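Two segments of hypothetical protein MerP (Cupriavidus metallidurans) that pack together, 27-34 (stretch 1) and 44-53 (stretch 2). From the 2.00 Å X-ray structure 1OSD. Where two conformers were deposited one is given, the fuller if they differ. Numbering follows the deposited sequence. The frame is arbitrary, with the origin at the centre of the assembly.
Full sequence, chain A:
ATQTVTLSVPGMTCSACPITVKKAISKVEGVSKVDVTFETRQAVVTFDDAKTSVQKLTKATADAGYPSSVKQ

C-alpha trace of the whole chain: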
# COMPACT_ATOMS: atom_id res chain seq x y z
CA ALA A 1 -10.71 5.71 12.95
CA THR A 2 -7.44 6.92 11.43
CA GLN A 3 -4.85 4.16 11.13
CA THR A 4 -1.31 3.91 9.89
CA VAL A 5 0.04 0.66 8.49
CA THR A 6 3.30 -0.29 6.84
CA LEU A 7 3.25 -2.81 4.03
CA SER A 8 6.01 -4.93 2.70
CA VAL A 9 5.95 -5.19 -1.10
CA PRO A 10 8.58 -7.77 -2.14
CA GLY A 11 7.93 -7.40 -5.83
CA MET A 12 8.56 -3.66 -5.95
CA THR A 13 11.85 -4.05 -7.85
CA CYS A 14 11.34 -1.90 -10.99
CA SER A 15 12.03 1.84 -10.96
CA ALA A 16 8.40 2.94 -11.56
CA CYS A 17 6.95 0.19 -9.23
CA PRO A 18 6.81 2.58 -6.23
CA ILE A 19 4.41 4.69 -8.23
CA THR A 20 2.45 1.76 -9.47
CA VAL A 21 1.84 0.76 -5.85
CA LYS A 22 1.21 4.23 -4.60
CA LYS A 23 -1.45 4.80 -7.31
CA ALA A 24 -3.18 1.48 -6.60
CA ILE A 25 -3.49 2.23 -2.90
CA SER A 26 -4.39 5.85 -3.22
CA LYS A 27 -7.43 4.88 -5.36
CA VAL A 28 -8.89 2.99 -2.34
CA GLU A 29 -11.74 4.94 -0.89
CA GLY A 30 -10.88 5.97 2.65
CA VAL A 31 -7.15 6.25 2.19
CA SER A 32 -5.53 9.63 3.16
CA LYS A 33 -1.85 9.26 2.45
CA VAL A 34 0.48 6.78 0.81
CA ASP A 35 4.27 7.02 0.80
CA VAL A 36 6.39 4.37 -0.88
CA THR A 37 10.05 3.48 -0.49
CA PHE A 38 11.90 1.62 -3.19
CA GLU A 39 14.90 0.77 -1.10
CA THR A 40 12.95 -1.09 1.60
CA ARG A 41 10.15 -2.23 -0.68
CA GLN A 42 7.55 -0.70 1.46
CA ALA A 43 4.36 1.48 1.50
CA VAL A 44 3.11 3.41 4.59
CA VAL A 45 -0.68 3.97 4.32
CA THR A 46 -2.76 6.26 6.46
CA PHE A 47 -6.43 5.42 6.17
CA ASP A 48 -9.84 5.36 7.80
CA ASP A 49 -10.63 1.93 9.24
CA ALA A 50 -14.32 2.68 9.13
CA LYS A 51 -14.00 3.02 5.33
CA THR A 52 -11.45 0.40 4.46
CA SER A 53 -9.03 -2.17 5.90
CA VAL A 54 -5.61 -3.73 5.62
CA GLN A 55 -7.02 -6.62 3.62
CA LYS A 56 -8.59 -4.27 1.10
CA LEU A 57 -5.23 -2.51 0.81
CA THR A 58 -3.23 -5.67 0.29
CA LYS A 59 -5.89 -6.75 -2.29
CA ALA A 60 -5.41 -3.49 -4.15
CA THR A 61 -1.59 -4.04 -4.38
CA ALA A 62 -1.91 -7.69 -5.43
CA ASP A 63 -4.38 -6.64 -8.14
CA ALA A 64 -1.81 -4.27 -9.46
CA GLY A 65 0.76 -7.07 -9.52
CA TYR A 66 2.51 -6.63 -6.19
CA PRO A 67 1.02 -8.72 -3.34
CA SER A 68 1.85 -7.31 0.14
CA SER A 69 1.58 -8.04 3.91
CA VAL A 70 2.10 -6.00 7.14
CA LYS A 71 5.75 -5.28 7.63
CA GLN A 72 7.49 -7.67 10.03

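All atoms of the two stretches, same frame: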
# COMPACT_ATOMS: atom_id res chain seq x y z
N LYS A 27 -6.08 5.05 -4.81
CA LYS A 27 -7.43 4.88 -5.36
C LYS A 27 -8.44 4.29 -4.37
O LYS A 27 -9.65 4.44 -4.58
CB LYS A 27 -7.42 4.00 -6.64
CG LYS A 27 -7.00 4.76 -7.97
CD LYS A 27 -7.63 4.09 -9.29
CE LYS A 27 -6.83 2.87 -9.90
NZ LYS A 27 -6.66 1.57 -9.05
N VAL A 28 -7.99 3.63 -3.32
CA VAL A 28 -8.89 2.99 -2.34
C VAL A 28 -9.57 4.02 -1.51
O VAL A 28 -8.92 4.81 -0.84
CB VAL A 28 -8.17 1.97 -1.48
CG1 VAL A 28 -9.11 1.33 -0.45
CG2 VAL A 28 -7.63 0.79 -2.42
N GLU A 29 -10.89 4.05 -1.65
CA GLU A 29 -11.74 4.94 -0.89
C GLU A 29 -11.43 4.75 0.62
O GLU A 29 -11.51 3.62 1.17
CB GLU A 29 -13.27 4.80 -1.14
CG GLU A 29 -14.09 5.96 -0.48
CD GLU A 29 -13.73 7.36 -0.99
OE1 GLU A 29 -13.31 7.58 -2.17
OE2 GLU A 29 -13.91 8.28 -0.21
N GLY A 30 -11.00 5.85 1.21
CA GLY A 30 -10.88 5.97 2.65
C GLY A 30 -9.42 6.08 3.01
O GLY A 30 -9.08 6.32 4.14
N VAL A 31 -8.56 5.96 1.99
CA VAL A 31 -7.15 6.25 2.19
C VAL A 31 -6.83 7.77 2.08
O VAL A 31 -7.27 8.48 1.17
CB VAL A 31 -6.31 5.49 1.23
CG1 VAL A 31 -4.88 6.00 1.27
CG2 VAL A 31 -6.44 4.05 1.48
N SER A 32 -5.99 8.22 3.01
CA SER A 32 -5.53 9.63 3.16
C SER A 32 -4.16 9.95 2.62
O SER A 32 -3.90 11.11 2.23
CB SER A 32 -5.47 9.96 4.65
OG SER A 32 -6.79 9.94 4.96
N LYS A 33 -3.27 9.00 2.73
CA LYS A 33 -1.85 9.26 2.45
C LYS A 33 -1.18 7.91 2.21
O LYS A 33 -1.46 6.94 2.95
CB LYS A 33 -1.19 9.97 3.64
CG LYS A 33 0.14 10.66 3.32
CD LYS A 33 0.81 11.19 4.62
CE LYS A 33 2.30 11.67 4.42
NZ LYS A 33 2.55 12.81 3.44
N VAL A 34 -0.40 7.87 1.14
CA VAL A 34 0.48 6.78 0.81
C VAL A 34 1.90 7.27 0.45
O VAL A 34 2.12 8.14 -0.46
CB VAL A 34 -0.04 5.95 -0.28
CG1 VAL A 34 0.88 4.77 -0.49
CG2 VAL A 34 -1.39 5.37 0.09
N VAL A 44 3.67 2.98 3.31
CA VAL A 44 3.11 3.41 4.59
C VAL A 44 1.78 4.14 4.25
O VAL A 44 1.78 5.16 3.52
CB VAL A 44 4.07 4.48 5.42
CG1 VAL A 44 3.38 5.00 6.75
CG2 VAL A 44 5.62 4.05 5.56
N VAL A 45 0.67 3.56 4.73
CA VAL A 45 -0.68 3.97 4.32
C VAL A 45 -1.41 4.42 5.52
O VAL A 45 -1.49 3.71 6.52
CB VAL A 45 -1.47 2.79 3.73
CG1 VAL A 45 -2.84 3.25 3.20
CG2 VAL A 45 -0.66 2.02 2.73
N THR A 46 -1.91 5.65 5.43
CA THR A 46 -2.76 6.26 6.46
C THR A 46 -4.22 6.25 5.90
O THR A 46 -4.50 6.66 4.77
CB THR A 46 -2.37 7.68 6.74
OG1 THR A 46 -1.10 7.72 7.39
CG2 THR A 46 -3.37 8.33 7.72
N PHE A 47 -5.10 5.69 6.69
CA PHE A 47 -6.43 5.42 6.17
C PHE A 47 -7.47 5.39 7.30
O PHE A 47 -7.15 5.24 8.54
CB PHE A 47 -6.43 4.06 5.41
CG PHE A 47 -6.31 2.85 6.33
CD1 PHE A 47 -7.44 2.23 6.84
CD2 PHE A 47 -5.03 2.30 6.67
CE1 PHE A 47 -7.36 1.10 7.70
CE2 PHE A 47 -4.93 1.20 7.61
CZ PHE A 47 -6.13 0.59 8.10
N ASP A 48 -8.74 5.45 6.86
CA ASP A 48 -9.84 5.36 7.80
C ASP A 48 -10.44 3.98 7.87
O ASP A 48 -10.99 3.53 6.88
CB ASP A 48 -10.81 6.44 7.42
CG ASP A 48 -11.94 6.57 8.39
OD1 ASP A 48 -12.78 7.52 8.19
OD2 ASP A 48 -12.19 5.74 9.29
N ASP A 49 -10.31 3.33 9.03
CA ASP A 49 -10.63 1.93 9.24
C ASP A 49 -12.14 1.64 9.33
O ASP A 49 -12.55 0.47 9.30
CB ASP A 49 -9.93 1.35 10.41
CG ASP A 49 -10.49 1.82 11.76
OD1 ASP A 49 -9.84 1.47 12.73
OD2 ASP A 49 -11.52 2.53 11.97
N ALA A 50 -12.92 2.73 9.34
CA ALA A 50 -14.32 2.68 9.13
C ALA A 50 -14.68 2.60 7.68
O ALA A 50 -15.86 2.31 7.40
CB ALA A 50 -14.98 3.97 9.66
N LYS A 51 -13.76 2.95 6.79
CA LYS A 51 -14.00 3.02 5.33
C LYS A 51 -13.33 1.92 4.56
O LYS A 51 -13.80 1.52 3.45
CB LYS A 51 -13.52 4.39 4.78
CG LYS A 51 -14.43 5.55 5.26
CD LYS A 51 -13.79 6.83 5.31
CE LYS A 51 -14.73 8.07 5.70
NZ LYS A 51 -14.72 9.16 4.65
N THR A 52 -12.20 1.45 5.10
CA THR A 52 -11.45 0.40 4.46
C THR A 52 -10.61 -0.37 5.46
O THR A 52 -10.69 -0.11 6.67
CB THR A 52 -10.63 0.99 3.22
OG1 THR A 52 -10.12 -0.07 2.41
CG2 THR A 52 -9.37 1.83 3.63
N SER A 53 -9.81 -1.33 4.98
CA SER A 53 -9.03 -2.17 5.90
C SER A 53 -7.76 -2.67 5.28
O SER A 53 -7.55 -2.51 4.08
CB SER A 53 -9.90 -3.37 6.35
OG SER A 53 -10.17 -4.15 5.24
O HOH W 1 -12.77 9.17 2.37

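The two antiparallel strands, 31-34 and 44-48, fall out of step by one residue: Val31 pairs with Phe47, yet Lys33 pairs with Thr46. This beta bulge is built around one carbonyl, Thr46 O, which accepts a short, nearly straight hydrogen bond from Ser32 N (2.8 Å, 160°) and a weak one from Lys33 N (3.3 Å). Ser32, with psi near -35°, departs from extended geometry, which lets two successive amides converge on the same oxygen.

Regular pairing flanks the bulge. Thr46 N donates to Lys33 O at 2.8 Å, and Asp48 N donates to Gly30 O at 2.9 Å. The strand axes run 170° apart, and CA-H...O contacts, such as Val34 CA to Val44 O at 3.4 Å, supplement the ladder.

Val31, Val34, Val45 and Phe47 share one face. Beta-branched valine favors extended backbone and offers compact methyl groups: Val45 CG1 lies 3.9 Å from Val31 CG1 and 4.0 Å from Val34 CG2, while Val31 CG2 meets Phe47 CB at 3.9 Å. The Phe47 ring itself leads away from stretch 1. On the other face, Lys33 CB approaches Thr46 CB at 4.0 Å, and the long lysine chain carries its charge outward to solvent.

Before the strand, a type II turn from Val28 to Val31 is closed by Val31 N bonding to Val28 O (3.1 Å). Gly30, at phi 113°, suits it doubly: a CB would jam against the preceding carbonyl and would also lie 2.5 Å from Lys51 CB. In stretch 2, Asp48 O accepts from Lys51 N (2.8 Å) and Thr52 N (3.0 Å), curling the chain so that Thr52 faces the turn, its OG1 3.3 Å from Val28 CG1. At the exposed margin, a water donates to Glu29 OE2 and accepts from Lys51 NZ, both at 3.0 Å, linking opposite charges that do not themselves touch.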